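Side-chain contacts in RNA methyltransferase, TrmH family (Porphyromonas gingivalis, PDB 2I6D), which probably binds RNA and methylates it, as a member of the TrmH family of SAM-dependent methyltransferases with a knotted fold: residues Arg46-Thr51 against Arg56-Pro61; Lys34-Met39 against Gln85-Val90. One frame throughout, in Å; residues are numbered along the deposited sequence.

How the interactions relate
From the N terminus, two helices and strand 27-31 precede helix 33-39, which is followed by strand 45-51, helix 52-56, the loop that contains 56-61, strand 65-69 and strand 87-92. Interaction 1 closes a short loop: after helix 52-56 the chain leans back on strand 45-51. Interaction 2 closes a much longer one, from Lys34-Met39 to Gln85-Val90, with all of interaction 1 within it. Their centres are about 8 Å apart, and strands 45-51 and 87-92, one from each contact, are neighbours in the four-stranded mixed sheet. Leu48 links them, also touching Val36, Leu87 and Ala89, so helix 33-39 and the 56-61 loop share one face of the domain that, by its family, probably binds the RNA substrate.

Interaction 1: residues Arg46-Thr51 against Arg56-Pro61; sequences RMLVGT and RAVSTP
Leu48 meets Val58 and Pro61 in an entirely apolar contact, and a single methyl group, CD2 of Leu48, does the touching on the strand side. CD2 lies 3.7 Å from Pro61 CD, with Pro61 CG almost as near, so it rests against the CG-CD bond of the proline. Leucine and proline side chains are set at about a right angle to each other. The second apolar touch is looser and comes from another direction: Val58 CG2 stands 3.9 Å from Leu48 CD2, and the lines from that methyl to Val58 CG2 and Pro61 CD open at about 95°. The leucine tip thus fills the angle of the loop between its two hydrophobic residues. With CG anti to the backbone N (chi1 -174°), the Leu48 side chain extends from the sheet and splits its methyls: CD2 serves the loop, whereas CD1 lies 3.7 Å from Ala89 CB on the adjacent strand. Backbone bonding belongs to the strand's other neighbours. At its start, Arg46 and Met47, a selenomethionine, both face Val90 in a classic beta bulge, with probable hydrogen bonds Arg46 N to Val90 O and Met47 O to Val90 N. Strand 45-51 runs antiparallel to 87-92 on one flank and parallel to 65-69 on the other; Thr51 occupies the N-cap position of helix 52-56, and the 56-61 segment is part of the return leg of the beta-alpha-beta crossover to 65-69. Met47 packs on helix 7-15 across the sheet from Leu48, while Val58 also touches Leu40 just beyond helix 33-39.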
ATOM      1  N   ARG A  46     -10.486  -6.255  15.520  1.00 30.76           N
ATOM      2  CA  ARG A  46     -11.177  -7.489  15.903  0.50 32.26           C
ATOM      3  C   ARG A  46     -10.544  -8.096  17.168  1.00 32.11           C
ATOM      4  O   ARG A  46     -11.211  -8.695  18.010  1.00 31.85           O
ATOM      5  CB  ARG A  46     -10.993  -8.455  14.717  0.50 32.23           C
ATOM      6  CG  ARG A  46     -11.771  -9.766  14.706  0.50 33.76           C
ATOM      7  CD  ARG A  46     -11.688 -10.368  13.294  0.50 33.58           C
ATOM      8  NE  ARG A  46     -11.945 -11.801  13.255  0.50 37.56           N
ATOM      9  CZ  ARG A  46     -12.122 -12.509  12.141  0.50 38.94           C
ATOM     10  NH1 ARG A  46     -12.360 -13.814  12.209  0.50 38.52           N
ATOM     11  NH2 ARG A  46     -12.074 -11.916  10.957  0.50 39.58           N
HETATM   12  N   MSE A  47      -9.218  -7.983  17.238  1.00 32.03           N
HETATM   13  CA  MSE A  47      -8.442  -8.625  18.284  1.00 35.01           C
HETATM   14  C   MSE A  47      -7.164  -7.825  18.534  1.00 31.92           C
HETATM   15  O   MSE A  47      -6.562  -7.302  17.597  1.00 30.63           O
HETATM   16  CB  MSE A  47      -8.109 -10.054  17.864  1.00 33.95           C
HETATM   17  CG  MSE A  47      -7.080 -10.742  18.724  1.00 39.40           C
HETATM   18 SE   MSE A  47      -7.021 -12.692  18.366  1.00 48.91          SE
HETATM   19  CE  MSE A  47      -8.299 -13.252  19.716  1.00 47.34           C
ATOM     20  N   LEU A  48      -6.775  -7.729  19.803  1.00 30.30           N
ATOM     21  CA  LEU A  48      -5.562  -7.008  20.197  1.00 28.79           C
ATOM     22  C   LEU A  48      -4.897  -7.820  21.297  1.00 28.63           C
ATOM     23  O   LEU A  48      -5.492  -8.082  22.332  1.00 28.22           O
ATOM     24  CB  LEU A  48      -5.901  -5.600  20.672  1.00 28.24           C
ATOM     25  CG  LEU A  48      -4.714  -4.696  20.986  1.00 29.75           C
ATOM     26  CD1 LEU A  48      -3.869  -4.427  19.721  1.00 29.98           C
ATOM     27  CD2 LEU A  48      -5.209  -3.383  21.593  1.00 28.90           C
ATOM     28  N   VAL A  49      -3.662  -8.232  21.056  1.00 28.59           N
ATOM     29  CA  VAL A  49      -2.960  -9.166  21.944  1.00 29.47           C
ATOM     30  C   VAL A  49      -1.627  -8.502  22.276  1.00 29.21           C
ATOM     31  O   VAL A  49      -0.905  -8.064  21.370  1.00 28.43           O
ATOM     32  CB  VAL A  49      -2.731 -10.472  21.196  1.00 30.34           C
ATOM     33  CG1 VAL A  49      -1.775 -11.358  21.905  1.00 34.67           C
ATOM     34  CG2 VAL A  49      -4.070 -11.200  21.019  1.00 31.10           C
ATOM     35  N   GLY A  50      -1.321  -8.364  23.554  1.00 28.44           N
ATOM     36  CA  GLY A  50      -0.064  -7.736  23.903  1.00 28.04           C
ATOM     37  C   GLY A  50       0.234  -7.852  25.377  1.00 28.11           C
ATOM     38  O   GLY A  50      -0.596  -8.309  26.150  1.00 27.85           O
ATOM     39  N   THR A  51       1.426  -7.415  25.763  1.00 27.20           N
ATOM     40  CA  THR A  51       1.771  -7.329  27.169  1.00 27.09           C
ATOM     41  C   THR A  51       1.072  -6.114  27.752  1.00 27.45           C
ATOM     42  O   THR A  51       0.735  -5.177  27.017  1.00 27.80           O
ATOM     43  CB  THR A  51       3.280  -7.164  27.361  1.00 27.46           C
ATOM     44  OG1 THR A  51       3.726  -6.010  26.623  1.00 26.08           O
ATOM     45  CG2 THR A  51       4.026  -8.403  26.890  1.00 24.98           C
ATOM     46  N   ARG A  56      -1.590  -0.729  27.644  1.00 28.79           N
ATOM     47  CA  ARG A  56      -1.929   0.499  28.348  1.00 29.06           C
ATOM     48  C   ARG A  56      -1.695   1.746  27.475  1.00 29.27           C
ATOM     49  O   ARG A  56      -2.349   2.782  27.666  1.00 27.36           O
ATOM     50  CB  ARG A  56      -1.139   0.603  29.651  1.00 29.41           C
ATOM     51  CG  ARG A  56       0.319   1.017  29.447  1.00 31.48           C
ATOM     52  CD  ARG A  56       1.011   1.300  30.754  1.00 33.99           C
ATOM     53  NE  ARG A  56       0.525   2.536  31.360  1.00 36.71           N
ATOM     54  CZ  ARG A  56       1.088   3.129  32.406  1.00 36.97           C
ATOM     55  NH1 ARG A  56       0.566   4.247  32.882  1.00 37.86           N
ATOM     56  NH2 ARG A  56       2.171   2.605  32.979  1.00 37.64           N
ATOM     57  N   ALA A  57      -0.781   1.620  26.506  1.00 30.13           N
ATOM     58  CA  ALA A  57      -0.363   2.755  25.685  1.00 31.42           C
ATOM     59  C   ALA A  57      -1.309   3.028  24.519  1.00 32.23           C
ATOM     60  O   ALA A  57      -1.213   4.071  23.887  1.00 31.85           O
ATOM     61  CB  ALA A  57       1.056   2.565  25.181  1.00 31.94           C
ATOM     62  N   VAL A  58      -2.224   2.105  24.237  1.00 33.14           N
ATOM     63  CA  VAL A  58      -3.190   2.326  23.159  1.00 34.74           C
ATOM     64  C   VAL A  58      -4.596   2.403  23.729  1.00 35.46           C
ATOM     65  O   VAL A  58      -4.915   1.682  24.693  1.00 35.03           O
ATOM     66  CB  VAL A  58      -3.125   1.213  22.074  1.00 35.98           C
ATOM     67  CG1 VAL A  58      -1.765   1.231  21.363  1.00 37.89           C
ATOM     68  CG2 VAL A  58      -3.361  -0.136  22.670  1.00 35.45           C
ATOM     69  N   SER A  59      -5.452   3.243  23.146  1.00 36.30           N
ATOM     70  CA  SER A  59      -6.839   3.273  23.609  1.00 38.37           C
ATOM     71  C   SER A  59      -7.492   1.979  23.198  1.00 39.43           C
ATOM     72  O   SER A  59      -7.407   1.570  22.038  1.00 40.80           O
ATOM     73  CB  SER A  59      -7.638   4.502  23.147  1.00 38.22           C
ATOM     74  OG  SER A  59      -7.231   4.944  21.873  1.00 40.16           O
ATOM     75  N   THR A  60      -8.069   1.304  24.184  1.00 40.01           N
ATOM     76  CA  THR A  60      -8.694   0.016  23.998  1.00 40.71           C
ATOM     77  C   THR A  60      -9.695   0.130  22.860  1.00 40.66           C
ATOM     78  O   THR A  60     -10.541   1.031  22.864  1.00 40.37           O
ATOM     79  CB  THR A  60      -9.407  -0.442  25.282  1.00 41.12           C
ATOM     80  OG1 THR A  60      -8.723   0.089  26.427  1.00 42.26           O
ATOM     81  CG2 THR A  60      -9.446  -1.962  25.372  1.00 42.01           C
ATOM     82  N   PRO A  61      -9.581  -0.764  21.859  1.00 40.58           N
ATOM     83  CA  PRO A  61     -10.495  -0.732  20.718  1.00 40.42           C
ATOM     84  C   PRO A  61     -11.908  -1.069  21.168  1.00 39.95           C
ATOM     85  O   PRO A  61     -12.096  -1.930  22.034  1.00 39.26           O
ATOM     86  CB  PRO A  61      -9.977  -1.856  19.812  1.00 40.56           C
ATOM     87  CG  PRO A  61      -8.620  -2.220  20.330  1.00 41.12           C
ATOM     88  CD  PRO A  61      -8.609  -1.864  21.773  1.00 40.89           C
TER

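Interaction 2: residues Lys34-Met39 against Gln85-Val90; sequences KLVGEM and QPLMAV
The flat amide of Gln85 reaches Lys34 through a water molecule: OE1 accepts a hydrogen bond of 2.7 Å from water 1, which in turn accepts one of 3.0 Å from Lys34 N. The water approaches OE1 at about 117° to the C=O bond, on the NE2 side and tilted some 17° out of the amide plane. This bridge ties a backbone N-H of the helix's first turn to the segment leading into the strand. There, an inverse gamma turn centred on Pro86 precedes Leu87. The direct contact is apolar and buried, carried by Val36. Its two methyls straddle Ala89 CB almost evenly, with Val36 CG2 and Val36 CG1 each 3.8 Å from it; CG2 also comes within 4.1 Å of Ala89 N, beside the peptide group. Leu87 approaches from another side, against CB and CG1: its CD2 lies 3.9 Å from Val36 CB and 4.0 Å from Val36 CG1, the two side chains crossing at a slant. Because Val36 holds CG1 anti to the backbone N (chi1 171°), that branch can touch both strand residues at once. Leu87 and Ala89, two apart on the strand, point to the helix, whereas Met88, a selenomethionine, points to the opposite face. Val36 therefore seats helix 33-39 on strand 87-92 without backbone bonding between them. Strand 87-92 is interior, antiparallel to both 27-31 and 45-51. Leu35 touches Val30 of the first, Val36 reaches Leu48 of the second, and helix 52-56 packs against Leu87 through Met54 and Leu55.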
ATOM      1  N   LYS A  34       4.029   0.999  17.136  1.00 27.00           N
ATOM      2  CA  LYS A  34       4.049   2.170  16.244  1.00 27.56           C
ATOM      3  C   LYS A  34       2.952   2.020  15.183  1.00 26.63           C
ATOM      4  O   LYS A  34       2.111   2.914  14.986  1.00 26.42           O
ATOM      5  CB  LYS A  34       5.423   2.346  15.583  1.00 27.55           C
ATOM      6  CG  LYS A  34       6.516   2.788  16.512  1.00 29.92           C
ATOM      7  CD  LYS A  34       7.808   3.157  15.748  1.00 30.83           C
ATOM      8  CE  LYS A  34       9.047   2.787  16.576  1.00 35.01           C
ATOM      9  NZ  LYS A  34      10.306   3.367  16.012  1.00 36.31           N
ATOM     10  N   LEU A  35       2.939   0.867  14.523  1.00 25.78           N
ATOM     11  CA  LEU A  35       2.007   0.640  13.468  1.00 26.40           C
ATOM     12  C   LEU A  35       0.597   0.423  14.007  1.00 26.38           C
ATOM     13  O   LEU A  35      -0.355   0.945  13.428  1.00 26.34           O
ATOM     14  CB  LEU A  35       2.445  -0.523  12.567  1.00 26.59           C
ATOM     15  CG  LEU A  35       3.706  -0.302  11.722  1.00 25.94           C
ATOM     16  CD1 LEU A  35       4.126  -1.643  11.146  1.00 27.90           C
ATOM     17  CD2 LEU A  35       3.483   0.729  10.625  1.00 27.42           C
ATOM     18  N   VAL A  36       0.461  -0.310  15.113  1.00 27.06           N
ATOM     19  CA  VAL A  36      -0.869  -0.572  15.660  1.00 27.05           C
ATOM     20  C   VAL A  36      -1.498   0.746  16.114  1.00 27.88           C
ATOM     21  O   VAL A  36      -2.641   1.041  15.754  1.00 27.12           O
ATOM     22  CB  VAL A  36      -0.836  -1.638  16.807  1.00 28.11           C
ATOM     23  CG1 VAL A  36      -2.186  -1.717  17.503  1.00 27.87           C
ATOM     24  CG2 VAL A  36      -0.467  -3.027  16.239  1.00 26.23           C
ATOM     25  N   GLY A  37      -0.733   1.554  16.853  1.00 27.81           N
ATOM     26  CA  GLY A  37      -1.201   2.860  17.331  1.00 28.77           C
ATOM     27  C   GLY A  37      -1.663   3.754  16.194  1.00 29.42           C
ATOM     28  O   GLY A  37      -2.749   4.344  16.231  1.00 30.01           O
ATOM     29  N   GLU A  38      -0.871   3.830  15.140  1.00 29.47           N
ATOM     30  CA  GLU A  38      -1.272   4.677  14.042  1.00 30.02           C
ATOM     31  C   GLU A  38      -2.476   4.198  13.250  1.00 29.96           C
ATOM     32  O   GLU A  38      -3.238   5.033  12.726  1.00 29.85           O
ATOM     33  CB  GLU A  38      -0.124   4.948  13.090  1.00 30.18           C
ATOM     34  CG  GLU A  38      -0.448   6.154  12.218  1.00 34.55           C
ATOM     35  CD  GLU A  38       0.729   7.022  11.961  1.00 37.21           C
ATOM     36  OE1 GLU A  38       1.863   6.587  12.278  1.00 38.90           O
ATOM     37  OE2 GLU A  38       0.500   8.151  11.454  1.00 38.09           O
HETATM   38  N   MSE A  39      -2.664   2.887  13.150  0.50 28.50           N
HETATM   39  CA  MSE A  39      -3.717   2.371  12.283  0.50 28.20           C
HETATM   40  C   MSE A  39      -5.055   2.098  13.017  0.50 28.18           C
HETATM   41  O   MSE A  39      -6.109   1.976  12.379  0.50 27.55           O
HETATM   42  CB  MSE A  39      -3.220   1.130  11.534  0.50 27.81           C
HETATM   43  CG  MSE A  39      -1.980   1.357  10.663  0.50 24.83           C
HETATM   44 SE   MSE A  39      -1.333  -0.348   9.862  0.50 29.23          SE
HETATM   45  CE  MSE A  39      -2.874  -0.779   8.712  0.50 20.66           C
ATOM     46  N   GLN A  85       7.773  -7.808  18.242  1.00 30.15           N
ATOM     47  CA  GLN A  85       7.386  -6.810  19.229  1.00 30.73           C
ATOM     48  C   GLN A  85       6.117  -7.291  19.934  1.00 30.41           C
ATOM     49  O   GLN A  85       5.253  -7.911  19.299  1.00 32.29           O
ATOM     50  CB  GLN A  85       7.105  -5.471  18.539  1.00 30.40           C
ATOM     51  CG  GLN A  85       8.334  -4.828  17.932  1.00 32.21           C
ATOM     52  CD  GLN A  85       8.008  -3.523  17.239  1.00 35.73           C
ATOM     53  OE1 GLN A  85       8.083  -2.468  17.848  1.00 38.90           O
ATOM     54  NE2 GLN A  85       7.624  -3.593  15.970  1.00 36.29           N
ATOM     55  N   PRO A  86       5.975  -6.992  21.229  1.00 29.97           N
ATOM     56  CA  PRO A  86       4.904  -7.591  22.037  1.00 29.72           C
ATOM     57  C   PRO A  86       3.496  -6.995  21.906  1.00 29.59           C
ATOM     58  O   PRO A  86       2.836  -6.748  22.913  1.00 29.26           O
ATOM     59  CB  PRO A  86       5.433  -7.452  23.481  1.00 29.91           C
ATOM     60  CG  PRO A  86       6.406  -6.359  23.431  1.00 30.24           C
ATOM     61  CD  PRO A  86       6.848  -6.106  22.024  1.00 30.41           C
ATOM     62  N   LEU A  87       3.045  -6.770  20.669  1.00 28.42           N
ATOM     63  CA  LEU A  87       1.712  -6.279  20.407  1.00 28.55           C
ATOM     64  C   LEU A  87       1.341  -6.700  18.978  1.00 28.30           C
ATOM     65  O   LEU A  87       2.097  -6.462  18.043  1.00 27.07           O
ATOM     66  CB  LEU A  87       1.678  -4.736  20.544  1.00 27.90           C
ATOM     67  CG  LEU A  87       0.320  -4.050  20.463  1.00 28.77           C
ATOM     68  CD1 LEU A  87      -0.543  -4.432  21.667  1.00 27.63           C
ATOM     69  CD2 LEU A  87       0.531  -2.507  20.345  1.00 28.71           C
HETATM   70  N   MSE A  88       0.195  -7.350  18.835  1.00 28.86           N
HETATM   71  CA  MSE A  88      -0.269  -7.776  17.532  1.00 31.53           C
HETATM   72  C   MSE A  88      -1.760  -7.490  17.495  1.00 29.81           C
HETATM   73  O   MSE A  88      -2.497  -7.889  18.407  1.00 29.41           O
HETATM   74  CB  MSE A  88       0.024  -9.274  17.330  1.00 31.79           C
HETATM   75  CG  MSE A  88      -0.255  -9.785  15.913  1.00 33.41           C
HETATM   76 SE   MSE A  88       0.531 -11.605  15.694  1.00 40.89          SE
HETATM   77  CE  MSE A  88       0.073 -11.879  13.788  1.00 36.47           C
ATOM     78  N   ALA A  89      -2.194  -6.765  16.463  1.00 28.15           N
ATOM     79  CA  ALA A  89      -3.612  -6.425  16.270  1.00 27.77           C
ATOM     80  C   ALA A  89      -4.150  -7.185  15.076  1.00 27.84           C
ATOM     81  O   ALA A  89      -3.425  -7.441  14.125  1.00 28.38           O
ATOM     82  CB  ALA A  89      -3.766  -4.881  16.045  1.00 25.96           C
ATOM     83  N   VAL A  90      -5.436  -7.525  15.106  1.00 27.70           N
ATOM     84  CA  VAL A  90      -6.084  -8.052  13.933  1.00 26.04           C
ATOM     85  C   VAL A  90      -7.148  -7.024  13.547  1.00 26.66           C
ATOM     86  O   VAL A  90      -7.985  -6.655  14.385  1.00 26.69           O
ATOM     87  CB  VAL A  90      -6.725  -9.432  14.173  1.00 26.48           C
ATOM     88  CG1 VAL A  90      -7.488  -9.863  12.902  1.00 25.41           C
ATOM     89  CG2 VAL A  90      -5.643 -10.494  14.517  1.00 25.36           C
TER
HETATM   90  O   HOH W   1       6.683  -0.384  16.854  1.00 39.34           O